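PDB 6EHI: nuclease NucT from Helicobacter pylori, which is a nuclease of the PLD-like family, built around a mixed beta sheet with helices packed against it and seen here as an assembly of two chains. Local coordinates for residues 48-53 with 78-83; 32-37 with 56-61; 64-69 with 88-93; 28-33 with 111-116. The protein carries 1 engineered substitution. All blocks are in the same frame, centred on the assembly; numbering follows the deposited sequence.

How the interactions relate
All four contacts belong to one PLD-like domain and are arranged around its central sheet. Interactions 2 and 4 lie closest, their centres about 7 Å apart; they share E32 and S33, so the start of strand 33-38 and the residue before it serve both neighbours. Interaction 1 joins helix 44-54, which lies on the sheet, to residues 78-83, its centre about 10 Å from that of interaction 2, with I50 touching both I36 and V60. Interaction 3 continues strand 59-65 at its far end, about 18 Å from interaction 2 between centres, and meets interaction 1 where L80 touches Y64. Interactions 3 and 4 stand on opposite sides of the chain's centre, about 12 Å apart at their nearest atoms.

Interaction 1 of 4, residues 48-53 with 78-83; sequences RAIKSV and GYLDKY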
loop_
_atom_site.group_PDB
_atom_site.type_symbol
_atom_site.label_atom_id
_atom_site.label_comp_id
_atom_site.label_asym_id
_atom_site.label_seq_id
_atom_site.Cartn_x
_atom_site.Cartn_y
_atom_site.Cartn_z
ATOM N N ARG A 48 -20.452 -1.094 -6.348
ATOM C CA ARG A 48 -21.648 -0.429 -6.943
ATOM C C ARG A 48 -21.199 0.784 -7.702
ATOM O O ARG A 48 -21.733 1.062 -8.726
ATOM C CB ARG A 48 -22.726 -0.147 -5.878
ATOM C CG ARG A 48 -23.524 -1.388 -5.599
ATOM C CD ARG A 48 -24.812 -1.094 -4.831
ATOM N NE ARG A 48 -24.483 -0.991 -3.409
ATOM C CZ ARG A 48 -24.373 -2.042 -2.594
ATOM N NH1 ARG A 48 -24.540 -3.282 -3.071
ATOM N NH2 ARG A 48 -24.018 -1.857 -1.320
ATOM N N ALA A 49 -20.161 1.468 -7.246
ATOM C CA ALA A 49 -19.641 2.645 -7.916
ATOM C C ALA A 49 -19.033 2.293 -9.261
ATOM O O ALA A 49 -19.244 3.011 -10.276
ATOM C CB ALA A 49 -18.613 3.376 -7.037
ATOM N N ILE A 50 -18.333 1.156 -9.320
ATOM C CA ILE A 50 -17.864 0.586 -10.584
ATOM C C ILE A 50 -19.004 0.252 -11.557
ATOM O O ILE A 50 -18.976 0.723 -12.712
ATOM C CB ILE A 50 -16.931 -0.607 -10.360
ATOM C CG1 ILE A 50 -15.629 -0.174 -9.704
ATOM C CG2 ILE A 50 -16.642 -1.309 -11.643
ATOM C CD1 ILE A 50 -14.853 -1.344 -9.091
ATOM N N LYS A 51 -20.011 -0.479 -11.072
ATOM C CA LYS A 51 -21.216 -0.768 -11.867
ATOM C C LYS A 51 -21.848 0.523 -12.421
ATOM O O LYS A 51 -22.247 0.612 -13.598
ATOM C CB LYS A 51 -22.251 -1.562 -11.052
ATOM C CG LYS A 51 -21.887 -3.021 -10.847
ATOM C CD LYS A 51 -22.966 -3.763 -10.067
ATOM C CE LYS A 51 -22.959 -5.279 -10.288
ATOM N NZ LYS A 51 -24.357 -5.865 -10.349
ATOM N N SER A 52 -21.879 1.556 -11.574
ATOM C CA SER A 52 -22.539 2.806 -11.907
ATOM C C SER A 52 -21.812 3.466 -13.085
ATOM O O SER A 52 -22.404 3.912 -14.038
ATOM C CB SER A 52 -22.525 3.747 -10.691
ATOM O OG SER A 52 -23.223 4.946 -11.010
ATOM N N VAL A 53 -20.483 3.502 -13.032
ATOM C CA VAL A 53 -19.773 4.104 -14.092
ATOM C C VAL A 53 -19.693 3.225 -15.370
ATOM O O VAL A 53 -19.861 3.740 -16.481
ATOM C CB VAL A 53 -18.421 4.658 -13.593
ATOM C CG1 VAL A 53 -17.429 3.537 -13.418
ATOM C CG2 VAL A 53 -17.948 5.750 -14.514
ATOM N N GLY A 78 -17.113 -12.090 -8.671
ATOM C CA GLY A 78 -18.330 -12.711 -9.181
ATOM C C GLY A 78 -19.444 -11.736 -9.479
ATOM O O GLY A 78 -20.099 -11.848 -10.472
ATOM N N TYR A 79 -19.581 -10.729 -8.646
ATOM C CA TYR A 79 -20.608 -9.680 -8.746
ATOM C C TYR A 79 -20.312 -8.817 -9.975
ATOM O O TYR A 79 -21.216 -8.389 -10.627
ATOM C CB TYR A 79 -20.660 -8.933 -7.373
ATOM C CG TYR A 79 -21.600 -7.748 -7.194
ATOM C CD1 TYR A 79 -22.998 -7.907 -7.199
ATOM C CD2 TYR A 79 -21.094 -6.464 -6.939
ATOM C CE1 TYR A 79 -23.859 -6.819 -7.020
ATOM C CE2 TYR A 79 -21.949 -5.379 -6.748
ATOM C CZ TYR A 79 -23.323 -5.562 -6.786
ATOM O OH TYR A 79 -24.136 -4.477 -6.593
ATOM N N LEU A 80 -19.024 -8.643 -10.359
ATOM C CA LEU A 80 -18.679 -7.767 -11.440
ATOM C C LEU A 80 -18.318 -8.462 -12.737
ATOM O O LEU A 80 -18.290 -7.835 -13.813
ATOM C CB LEU A 80 -17.506 -6.860 -10.987
ATOM C CG LEU A 80 -17.811 -5.870 -9.879
ATOM C CD1 LEU A 80 -16.535 -5.183 -9.502
ATOM C CD2 LEU A 80 -18.752 -4.832 -10.464
ATOM N N ASP A 81 -18.079 -9.750 -12.682
ATOM C CA ASP A 81 -17.526 -10.495 -13.820
ATOM C C ASP A 81 -18.119 -10.236 -15.235
ATOM O O ASP A 81 -17.419 -9.798 -16.181
ATOM C CB ASP A 81 -17.602 -11.990 -13.494
ATOM C CG ASP A 81 -17.169 -12.886 -14.653
ATOM O OD1 ASP A 81 -16.396 -12.479 -15.554
ATOM O OD2 ASP A 81 -17.606 -14.061 -14.641
ATOM N N LYS A 82 -19.384 -10.506 -15.372
ATOM C CA LYS A 82 -20.023 -10.367 -16.683
ATOM C C LYS A 82 -20.743 -9.016 -16.847
ATOM O O LYS A 82 -21.539 -8.843 -17.747
ATOM C CB LYS A 82 -20.963 -11.570 -16.956
ATOM C CG LYS A 82 -20.251 -12.858 -17.403
ATOM C CD LYS A 82 -21.165 -14.091 -17.332
ATOM C CE LYS A 82 -20.439 -15.293 -16.767
ATOM N NZ LYS A 82 -19.279 -15.652 -17.629
ATOM N N TYR A 83 -20.439 -8.035 -16.009
ATOM C CA TYR A 83 -21.043 -6.722 -16.113
ATOM C C TYR A 83 -20.639 -6.027 -17.398
ATOM O O TYR A 83 -19.525 -6.164 -17.854
ATOM C CB TYR A 83 -20.678 -5.883 -14.878
ATOM C CG TYR A 83 -21.712 -4.825 -14.597
ATOM C CD1 TYR A 83 -22.934 -5.171 -13.962
ATOM C CD2 TYR A 83 -21.488 -3.506 -14.972
ATOM C CE1 TYR A 83 -23.899 -4.203 -13.727
ATOM C CE2 TYR A 83 -22.465 -2.537 -14.778
ATOM C CZ TYR A 83 -23.661 -2.904 -14.146
ATOM O OH TYR A 83 -24.585 -1.935 -13.922
#
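K51 and Y83 bring the two backbones nearest, 7.3 Å from CA to CA, where helix 44-54 lies against helix 77-80 and the type I beta turn from L80 to Y83. In this PLD-like fold the contact joins two connections packed on the same side of the central sheet, and its core is a lysine held between two tyrosine rings. K51 CG stands anti to its own carbonyl carbon (chi1 -74°), which places it over the centre of the Y83 ring, 3.7 Å from the centroid. Further out, K51 CE sits over the opposing Y79 ring at 3.6 Å from its centroid, and K51 NZ stays above that same face at 3.9 Å, a cation-pi contact. The lysine chain crosses each tyrosine at about a right angle, its CG over Y83 and its CE and NZ over Y79. Toward the sheet, L80 CD2 packs on K51 CG at 3.6 Å, while L80 CD1 meets I50 CD1; these leucine and isoleucine side chains also touch I62 of strand 59-65. R48 passes the edge of the Y79 ring with its CG 3.3 Å from Y79 OH; its NH2 forms a salt bridge with D45. The Y83 hydroxyl is hydrogen-bonded to S55 OG, and Y83 CE2 lies 3.4 Å from K51 O.

Interaction 2 of 4, residues 32-37 with 56-61; sequences ESVKIA and RGIKVQ
K35 and Q61 lie side by side and point the same way, joined at their ends across the two parallel strands of the beta-alpha-beta unit formed by strand 33-38, helix 44-54 and strand 59-65. The lysine chain runs extended to CE and then bends (chi4 -76°), turning NZ onto Q61 OE1 at 2.8 Å, with the donor tilted 15° from the amide carbonyl plane. S33 and K59 direct their CB atoms to this same face, where Y152 of helix 142-158 touches both K35 and Q61.

The opposite face is apolar. V34 and V60 stand next to each other there, V34 CB 4.2 Å from V60 CG2. V34 CG2, placed beside its own backbone N, reaches I58 CG2 at 4.1 Å, the two side chains meeting at a slant. Helix 44-54 covers this face, I50 touching I36 and V60, and V53 touching I58. The chain returns from that helix through a Schellman motif, in which G57 takes a positive phi.

Between the faces runs a regular parallel ladder. V34 both donates and accepts toward the one neighbour: its N donates to K59 O at 2.9 Å, and its O accepts from Q61 N, also at 2.9 Å. I36 N carries the pattern on to Q61 O at 2.8 Å, while at the start of the strand K59 N makes a weak bond to E32 O. Two CA-H...O contacts lie within the ladder: S33 CA to K59 O and V60 CA to V34 O, each 3.3 Å.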
loop_
_atom_site.group_PDB
_atom_site.type_symbol
_atom_site.label_atom_id
_atom_site.label_comp_id
_atom_site.label_asym_id
_atom_site.label_seq_id
_atom_site.Cartn_x
_atom_site.Cartn_y
_atom_site.Cartn_z
ATOM N N GLU A 32 -13.809 8.073 -19.218
ATOM C CA GLU A 32 -13.259 7.136 -20.223
ATOM C C GLU A 32 -12.954 5.729 -19.768
ATOM O O GLU A 32 -13.364 4.749 -20.413
ATOM C CB GLU A 32 -11.921 7.690 -20.760
ATOM C CG GLU A 32 -12.066 9.063 -21.424
ATOM C CD GLU A 32 -12.894 8.997 -22.693
ATOM O OE1 GLU A 32 -12.773 7.967 -23.399
ATOM O OE2 GLU A 32 -13.634 9.963 -22.998
ATOM N N SER A 33 -12.143 5.627 -18.716
ATOM C CA SER A 33 -11.643 4.333 -18.310
ATOM C C SER A 33 -11.266 4.254 -16.842
ATOM O O SER A 33 -10.960 5.265 -16.166
ATOM C CB SER A 33 -10.405 3.929 -19.094
ATOM O OG SER A 33 -9.335 4.802 -18.871
ATOM N N VAL A 34 -11.363 3.018 -16.353
ATOM C CA VAL A 34 -11.011 2.728 -14.961
ATOM C C VAL A 34 -10.221 1.448 -14.983
ATOM O O VAL A 34 -10.699 0.399 -15.458
ATOM C CB VAL A 34 -12.246 2.622 -14.035
ATOM C CG1 VAL A 34 -11.818 2.175 -12.652
ATOM C CG2 VAL A 34 -12.993 3.925 -13.926
ATOM N N LYS A 35 -8.968 1.542 -14.517
ATOM C CA LYS A 35 -8.067 0.454 -14.484
ATOM C C LYS A 35 -7.681 0.167 -13.057
ATOM O O LYS A 35 -7.175 1.047 -12.344
ATOM C CB LYS A 35 -6.834 0.759 -15.334
ATOM C CG LYS A 35 -7.129 0.883 -16.882
ATOM C CD LYS A 35 -5.916 1.376 -17.675
ATOM C CE LYS A 35 -6.268 1.613 -19.121
ATOM N NZ LYS A 35 -6.359 0.286 -19.795
ATOM N N ILE A 36 -7.910 -1.082 -12.606
ATOM C CA ILE A 36 -7.729 -1.366 -11.172
ATOM C C ILE A 36 -6.923 -2.619 -11.019
ATOM O O ILE A 36 -7.129 -3.611 -11.754
ATOM C CB ILE A 36 -9.078 -1.600 -10.472
ATOM C CG1 ILE A 36 -9.908 -0.332 -10.491
ATOM C CG2 ILE A 36 -8.954 -2.179 -9.047
ATOM C CD1 ILE A 36 -11.447 -0.489 -10.393
ATOM N N ALA A 37 -5.940 -2.600 -10.114
ATOM C CA ALA A 37 -5.294 -3.828 -9.630
ATOM C C ALA A 37 -5.461 -3.874 -8.145
ATOM O O ALA A 37 -5.085 -2.899 -7.503
ATOM C CB ALA A 37 -3.858 -3.811 -10.006
ATOM N N ARG A 56 -22.507 3.710 -17.653
ATOM C CA ARG A 56 -22.500 4.948 -18.440
ATOM C C ARG A 56 -21.620 4.794 -19.680
ATOM O O ARG A 56 -21.421 5.768 -20.412
ATOM C CB ARG A 56 -22.080 6.173 -17.545
ATOM C CG ARG A 56 -23.134 6.578 -16.516
ATOM C CD ARG A 56 -22.913 7.886 -15.712
ATOM N NE ARG A 56 -21.591 8.008 -15.070
ATOM C CZ ARG A 56 -20.514 8.589 -15.652
ATOM N NH1 ARG A 56 -19.357 8.692 -15.001
ATOM N NH2 ARG A 56 -20.566 9.071 -16.892
ATOM N N GLY A 57 -21.081 3.595 -19.916
ATOM C CA GLY A 57 -20.262 3.254 -21.032
ATOM C C GLY A 57 -18.740 3.318 -20.849
ATOM O O GLY A 57 -18.014 2.991 -21.740
ATOM N N ILE A 58 -18.288 3.598 -19.625
ATOM C CA ILE A 58 -16.846 3.603 -19.333
ATOM C C ILE A 58 -16.312 2.192 -19.277
ATOM O O ILE A 58 -16.950 1.292 -18.706
ATOM C CB ILE A 58 -16.602 4.384 -18.015
ATOM C CG1 ILE A 58 -16.644 5.938 -18.180
ATOM C CG2 ILE A 58 -15.230 4.054 -17.396
ATOM C CD1 ILE A 58 -17.990 6.537 -18.352
ATOM N N LYS A 59 -15.121 1.983 -19.806
ATOM C CA LYS A 59 -14.473 0.683 -19.802
ATOM C C LYS A 59 -13.737 0.488 -18.469
ATOM O O LYS A 59 -12.869 1.266 -18.129
ATOM C CB LYS A 59 -13.501 0.588 -20.933
ATOM C CG LYS A 59 -14.232 0.619 -22.284
ATOM C CD LYS A 59 -13.289 0.506 -23.468
ATOM C CE LYS A 59 -13.352 -0.884 -24.077
ATOM N NZ LYS A 59 -12.441 -0.877 -25.263
ATOM N N VAL A 60 -14.035 -0.619 -17.792
ATOM C CA VAL A 60 -13.459 -0.964 -16.540
ATOM C C VAL A 60 -12.680 -2.259 -16.655
ATOM O O VAL A 60 -13.133 -3.245 -17.249
ATOM C CB VAL A 60 -14.558 -1.118 -15.508
ATOM C CG1 VAL A 60 -13.966 -1.487 -14.188
ATOM C CG2 VAL A 60 -15.351 0.157 -15.419
ATOM N N GLN A 61 -11.482 -2.272 -16.108
ATOM C CA GLN A 61 -10.638 -3.471 -16.072
ATOM C C GLN A 61 -10.171 -3.649 -14.610
ATOM O O GLN A 61 -9.817 -2.669 -13.972
ATOM C CB GLN A 61 -9.436 -3.261 -16.937
ATOM C CG GLN A 61 -9.835 -3.178 -18.405
ATOM C CD GLN A 61 -8.699 -2.766 -19.317
ATOM O OE1 GLN A 61 -7.960 -1.818 -19.011
ATOM N NE2 GLN A 61 -8.505 -3.523 -20.420
#

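Interaction 3 of 4, residues 64-69 with 88-93; sequences YDYESN and VCLLKG
L90 packs among Y64, Y66 and N69 at the end of two parallel strands, 59-65 and 86-91, of the PLD-like sheet. Its CD2 meets N69 CB at 3.8 Å and also touches Y64 CB, while its CB lies 3.7 Å from Y66 CD2. Beside this centre V88 CB reaches the Y64 ring at its edge, 4.0 Å from CE1, and the Y64 hydroxyl is taken up by T76.

The strands are joined by three backbone bonds: Y64 N to C89 O, L91 N to Y64 O, and Y66 N to L91 O, the last with its donor well above the carbonyl plane. C89 also carries the disulfide to C159, and L91 packs on Y133 of the second subunit. D65, still in the ladder, is also the N-cap of the short helix that follows, its OD2 accepting from S68 N at 2.8 Å; N69 ND2 returns to D65 O at 2.9 Å, and N69 OD1 is hydrogen-bonded to S75 OG.

At the outer edge K92 lies alongside Y66. Its CE is over one ring face, offset toward the rim, and NZ makes a cation-pi contact 4.4 Å from the ring centroid. A water sits 2.6 Å from K92 NZ and is weakly bonded to E67 OE2.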
loop_
_atom_site.group_PDB
_atom_site.type_symbol
_atom_site.label_atom_id
_atom_site.label_comp_id
_atom_site.label_asym_id
_atom_site.label_seq_id
_atom_site.Cartn_x
_atom_site.Cartn_y
_atom_site.Cartn_z
ATOM N N TYR A 64 -7.547 -8.875 -10.048
ATOM C CA TYR A 64 -7.586 -9.337 -8.658
ATOM C C TYR A 64 -6.453 -10.294 -8.321
ATOM O O TYR A 64 -6.058 -11.181 -9.173
ATOM C CB TYR A 64 -8.861 -10.073 -8.454
ATOM C CG TYR A 64 -10.193 -9.363 -8.493
ATOM C CD1 TYR A 64 -10.817 -8.964 -9.727
ATOM C CD2 TYR A 64 -10.836 -8.987 -7.291
ATOM C CE1 TYR A 64 -12.059 -8.365 -9.745
ATOM C CE2 TYR A 64 -12.055 -8.354 -7.318
ATOM C CZ TYR A 64 -12.669 -8.039 -8.531
ATOM O OH TYR A 64 -13.878 -7.380 -8.566
ATOM N N ASP A 65 -5.932 -10.289 -7.096
ATOM C CA ASP A 65 -5.044 -11.395 -6.672
ATOM C C ASP A 65 -5.706 -12.801 -6.876
ATOM O O ASP A 65 -6.883 -13.001 -6.503
ATOM C CB ASP A 65 -4.573 -11.240 -5.227
ATOM C CG ASP A 65 -3.801 -12.436 -4.704
ATOM O OD1 ASP A 65 -2.650 -12.546 -5.085
ATOM O OD2 ASP A 65 -4.352 -13.269 -3.895
ATOM N N TYR A 66 -4.923 -13.725 -7.429
ATOM C CA TYR A 66 -5.455 -15.050 -7.789
ATOM C C TYR A 66 -5.868 -15.835 -6.543
ATOM O O TYR A 66 -7.026 -16.193 -6.383
ATOM C CB TYR A 66 -4.376 -15.839 -8.625
ATOM C CG TYR A 66 -4.880 -17.209 -9.002
ATOM C CD1 TYR A 66 -4.870 -18.257 -8.084
ATOM C CD2 TYR A 66 -5.497 -17.395 -10.217
ATOM C CE1 TYR A 66 -5.405 -19.485 -8.446
ATOM C CE2 TYR A 66 -6.017 -18.613 -10.586
ATOM C CZ TYR A 66 -6.000 -19.628 -9.684
ATOM O OH TYR A 66 -6.540 -20.849 -10.045
ATOM N N GLU A 67 -4.990 -16.032 -5.603
ATOM C CA GLU A 67 -5.391 -16.880 -4.418
ATOM C C GLU A 67 -6.546 -16.264 -3.608
ATOM O O GLU A 67 -7.418 -16.955 -3.112
ATOM C CB GLU A 67 -4.223 -17.145 -3.526
ATOM C CG GLU A 67 -3.158 -18.057 -4.118
ATOM C CD GLU A 67 -3.654 -19.467 -4.508
ATOM O OE1 GLU A 67 -4.597 -19.976 -3.855
ATOM O OE2 GLU A 67 -3.101 -20.062 -5.503
ATOM N N SER A 68 -6.581 -14.953 -3.497
ATOM C CA SER A 68 -7.560 -14.294 -2.668
ATOM C C SER A 68 -8.931 -14.294 -3.314
ATOM O O SER A 68 -9.950 -14.066 -2.633
ATOM C CB SER A 68 -7.046 -12.882 -2.316
ATOM O OG SER A 68 -7.984 -12.174 -1.568
ATOM N N ASN A 69 -8.996 -14.508 -4.647
ATOM C CA ASN A 69 -10.228 -14.158 -5.382
ATOM C C ASN A 69 -10.797 -15.252 -6.260
ATOM O O ASN A 69 -11.955 -15.104 -6.733
ATOM C CB ASN A 69 -10.015 -12.847 -6.211
ATOM C CG ASN A 69 -9.859 -11.642 -5.300
ATOM O OD1 ASN A 69 -10.851 -11.144 -4.729
ATOM N ND2 ASN A 69 -8.604 -11.188 -5.123
ATOM N N VAL A 88 -12.802 -8.576 -15.833
ATOM C CA VAL A 88 -12.143 -8.989 -14.552
ATOM C C VAL A 88 -11.219 -10.142 -14.845
ATOM O O VAL A 88 -11.489 -10.969 -15.748
ATOM C CB VAL A 88 -13.146 -9.318 -13.435
ATOM C CG1 VAL A 88 -14.070 -8.175 -13.185
ATOM C CG2 VAL A 88 -13.876 -10.621 -13.727
ATOM N N CYS A 89 -10.092 -10.243 -14.121
ATOM C CA CYS A 89 -9.197 -11.330 -14.296
ATOM C C CYS A 89 -8.354 -11.553 -12.999
ATOM O O CYS A 89 -8.529 -10.785 -12.033
ATOM C CB CYS A 89 -8.352 -11.034 -15.545
ATOM S SG CYS A 89 -7.225 -9.601 -15.309
ATOM N N LEU A 90 -7.512 -12.562 -12.969
ATOM C CA LEU A 90 -6.788 -12.996 -11.784
ATOM C C LEU A 90 -5.325 -13.035 -12.062
ATOM O O LEU A 90 -4.925 -13.387 -13.161
ATOM C CB LEU A 90 -7.258 -14.387 -11.382
ATOM C CG LEU A 90 -8.702 -14.594 -11.000
ATOM C CD1 LEU A 90 -9.178 -16.062 -11.043
ATOM C CD2 LEU A 90 -8.897 -13.987 -9.630
ATOM N N LEU A 91 -4.478 -12.714 -11.077
ATOM C CA LEU A 91 -3.090 -12.713 -11.240
ATOM C C LEU A 91 -2.345 -13.192 -10.027
ATOM O O LEU A 91 -2.656 -12.734 -8.924
ATOM C CB LEU A 91 -2.678 -11.330 -11.679
ATOM C CG LEU A 91 -1.235 -11.038 -11.957
ATOM C CD1 LEU A 91 -0.685 -11.913 -13.105
ATOM C CD2 LEU A 91 -1.103 -9.577 -12.272
ATOM N N LYS A 92 -1.542 -14.243 -10.157
ATOM C CA LYS A 92 -0.625 -14.662 -9.098
ATOM C C LYS A 92 0.758 -14.051 -9.330
ATOM O O LYS A 92 1.088 -13.594 -10.376
ATOM C CB LYS A 92 -0.522 -16.224 -8.884
ATOM C CG LYS A 92 0.107 -17.006 -9.993
ATOM C CD LYS A 92 0.085 -18.537 -9.702
ATOM C CE LYS A 92 -1.357 -19.076 -9.685
ATOM N NZ LYS A 92 -1.641 -20.541 -9.948
ATOM N N GLY A 93 1.531 -13.927 -8.243
ATOM C CA GLY A 93 2.878 -13.448 -8.334
ATOM C C GLY A 93 3.827 -14.488 -8.902
ATOM O O GLY A 93 3.381 -15.523 -9.449
HETATM O O HOH W 1 -0.615 -21.261 -7.643
#

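Interaction 4 of 4, residues 28-33 with 111-116; sequences SSARES and IIDDKI
D113 inserts its carboxylate into the backbone of the loop A30 to S33, from the turn of the beta hairpin formed by strands 108-112 and 116-120; K115 and I116 both face I112 in a classic beta bulge. From D113 CB the chain turns with CG anti to the carbonyl carbon (chi1 -58°), and CG comes to 3.6 Å from R31 N. At the tip OD2 uses its syn lone pair for R31 N, 3.0 Å away in a nearly straight bond (170°). R31 N also makes a weak bond to OD1, which otherwise accepts from two donors: E32 N, 2.8 Å away and well above the carboxylate plane, and S33 N at 2.9 Å, nearly along the C-O axis. Three successive amides thus grip one carboxylate, which would probably stabilise its negative charge.

The same residue bonds through its backbone, D113 N donating to S33 O at 2.8 Å. Under the carboxylate A30 CB touches OD1 and packs on I112 CG2 at 3.7 Å. R56 secures the loop from its other flank, donating to the carbonyls of S28 and A30. One water closes the edge: it accepts from S33 OG at 2.8 Å and donates to I111 O and D113 O.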
loop_
_atom_site.group_PDB
_atom_site.type_symbol
_atom_site.label_atom_id
_atom_site.label_comp_id
_atom_site.label_asym_id
_atom_site.label_seq_id
_atom_site.Cartn_x
_atom_site.Cartn_y
_atom_site.Cartn_z
ATOM N N SER A 28 -16.461 7.044 -9.911
ATOM C CA SER A 28 -17.799 7.451 -10.308
ATOM C C SER A 28 -17.804 8.492 -11.361
ATOM O O SER A 28 -18.555 8.348 -12.324
ATOM C CB SER A 28 -18.569 7.907 -9.124
ATOM O OG SER A 28 -18.806 6.764 -8.397
ATOM N N SER A 29 -16.906 9.469 -11.264
ATOM C CA SER A 29 -16.864 10.522 -12.244
ATOM C C SER A 29 -15.944 10.251 -13.460
ATOM O O SER A 29 -15.713 11.152 -14.249
ATOM C CB SER A 29 -16.528 11.848 -11.539
ATOM O OG SER A 29 -17.504 12.113 -10.503
ATOM N N ALA A 30 -15.331 9.069 -13.602
ATOM C CA ALA A 30 -14.545 8.748 -14.789
ATOM C C ALA A 30 -15.365 8.974 -16.065
ATOM O O ALA A 30 -16.564 8.744 -16.126
ATOM C CB ALA A 30 -14.001 7.324 -14.815
ATOM N N ARG A 31 -14.687 9.495 -17.044
ATOM C CA ARG A 31 -15.300 9.817 -18.333
ATOM C C ARG A 31 -14.888 8.852 -19.424
ATOM O O ARG A 31 -15.538 8.841 -20.464
ATOM C CB ARG A 31 -14.886 11.234 -18.784
ATOM C CG ARG A 31 -15.079 12.273 -17.711
ATOM C CD ARG A 31 -14.808 13.681 -18.223
ATOM N NE ARG A 31 -15.248 14.631 -17.193
ATOM C CZ ARG A 31 -15.185 15.968 -17.296
ATOM N NH1 ARG A 31 -14.710 16.574 -18.391
ATOM N NH2 ARG A 31 -15.616 16.706 -16.270
ATOM N N GLU A 32 -13.809 8.073 -19.218
ATOM C CA GLU A 32 -13.259 7.136 -20.223
ATOM C C GLU A 32 -12.954 5.729 -19.768
ATOM O O GLU A 32 -13.364 4.749 -20.413
ATOM C CB GLU A 32 -11.921 7.690 -20.760
ATOM C CG GLU A 32 -12.066 9.063 -21.424
ATOM C CD GLU A 32 -12.894 8.997 -22.693
ATOM O OE1 GLU A 32 -12.773 7.967 -23.399
ATOM O OE2 GLU A 32 -13.634 9.963 -22.998
ATOM N N SER A 33 -12.143 5.627 -18.716
ATOM C CA SER A 33 -11.643 4.333 -18.310
ATOM C C SER A 33 -11.266 4.254 -16.842
ATOM O O SER A 33 -10.960 5.265 -16.166
ATOM C CB SER A 33 -10.405 3.929 -19.094
ATOM O OG SER A 33 -9.335 4.802 -18.871
ATOM N N ILE A 111 -6.374 3.515 -11.624
ATOM C CA ILE A 111 -6.004 4.554 -12.608
ATOM C C ILE A 111 -7.285 5.037 -13.298
ATOM O O ILE A 111 -7.952 4.263 -13.972
ATOM C CB ILE A 111 -5.066 4.019 -13.641
ATOM C CG1 ILE A 111 -3.844 3.251 -13.025
ATOM C CG2 ILE A 111 -4.544 5.174 -14.503
ATOM C CD1 ILE A 111 -3.071 2.433 -13.992
ATOM N N ILE A 112 -7.544 6.321 -13.243
ATOM C CA ILE A 112 -8.786 6.866 -13.738
ATOM C C ILE A 112 -8.463 7.712 -14.984
ATOM O O ILE A 112 -7.705 8.689 -14.878
ATOM C CB ILE A 112 -9.485 7.779 -12.696
ATOM C CG1 ILE A 112 -9.683 7.105 -11.331
ATOM C CG2 ILE A 112 -10.845 8.237 -13.214
ATOM C CD1 ILE A 112 -10.280 5.714 -11.392
ATOM N N ASP A 113 -9.070 7.368 -16.126
ATOM C CA ASP A 113 -8.825 8.091 -17.383
ATOM C C ASP A 113 -7.255 8.233 -17.554
ATOM O O ASP A 113 -6.464 7.287 -17.357
ATOM C CB ASP A 113 -9.562 9.424 -17.358
ATOM C CG ASP A 113 -11.138 9.307 -17.157
ATOM O OD1 ASP A 113 -11.755 8.214 -17.390
ATOM O OD2 ASP A 113 -11.803 10.330 -16.843
ATOM N N ASP A 114 -6.778 9.410 -17.927
ATOM C CA ASP A 114 -5.269 9.606 -17.882
ATOM C C ASP A 114 -4.990 10.625 -16.809
ATOM O O ASP A 114 -4.026 11.400 -16.871
ATOM C CB ASP A 114 -4.751 10.050 -19.260
ATOM C CG ASP A 114 -5.595 11.225 -19.887
ATOM O OD1 ASP A 114 -6.745 11.497 -19.427
ATOM O OD2 ASP A 114 -5.095 11.867 -20.856
ATOM N N LYS A 115 -5.892 10.714 -15.839
ATOM C CA LYS A 115 -5.892 11.860 -14.986
ATOM C C LYS A 115 -5.584 11.606 -13.568
ATOM O O LYS A 115 -5.126 12.535 -12.898
ATOM C CB LYS A 115 -7.231 12.569 -15.075
ATOM C CG LYS A 115 -7.653 12.912 -16.503
ATOM C CD LYS A 115 -6.599 13.700 -17.304
ATOM C CE LYS A 115 -7.193 14.322 -18.581
ATOM N NZ LYS A 115 -7.804 15.651 -18.299
ATOM N N ILE A 116 -5.900 10.427 -13.031
ATOM C CA ILE A 116 -5.707 10.240 -11.587
ATOM C C ILE A 116 -5.173 8.833 -11.329
ATOM O O ILE A 116 -5.509 7.911 -12.029
ATOM C CB ILE A 116 -7.035 10.314 -10.732
ATOM C CG1 ILE A 116 -7.859 11.569 -11.041
ATOM C CG2 ILE A 116 -6.732 10.236 -9.249
ATOM C CD1 ILE A 116 -9.334 11.383 -10.563
HETATM O O HOH W 2 -7.507 4.696 -16.729
#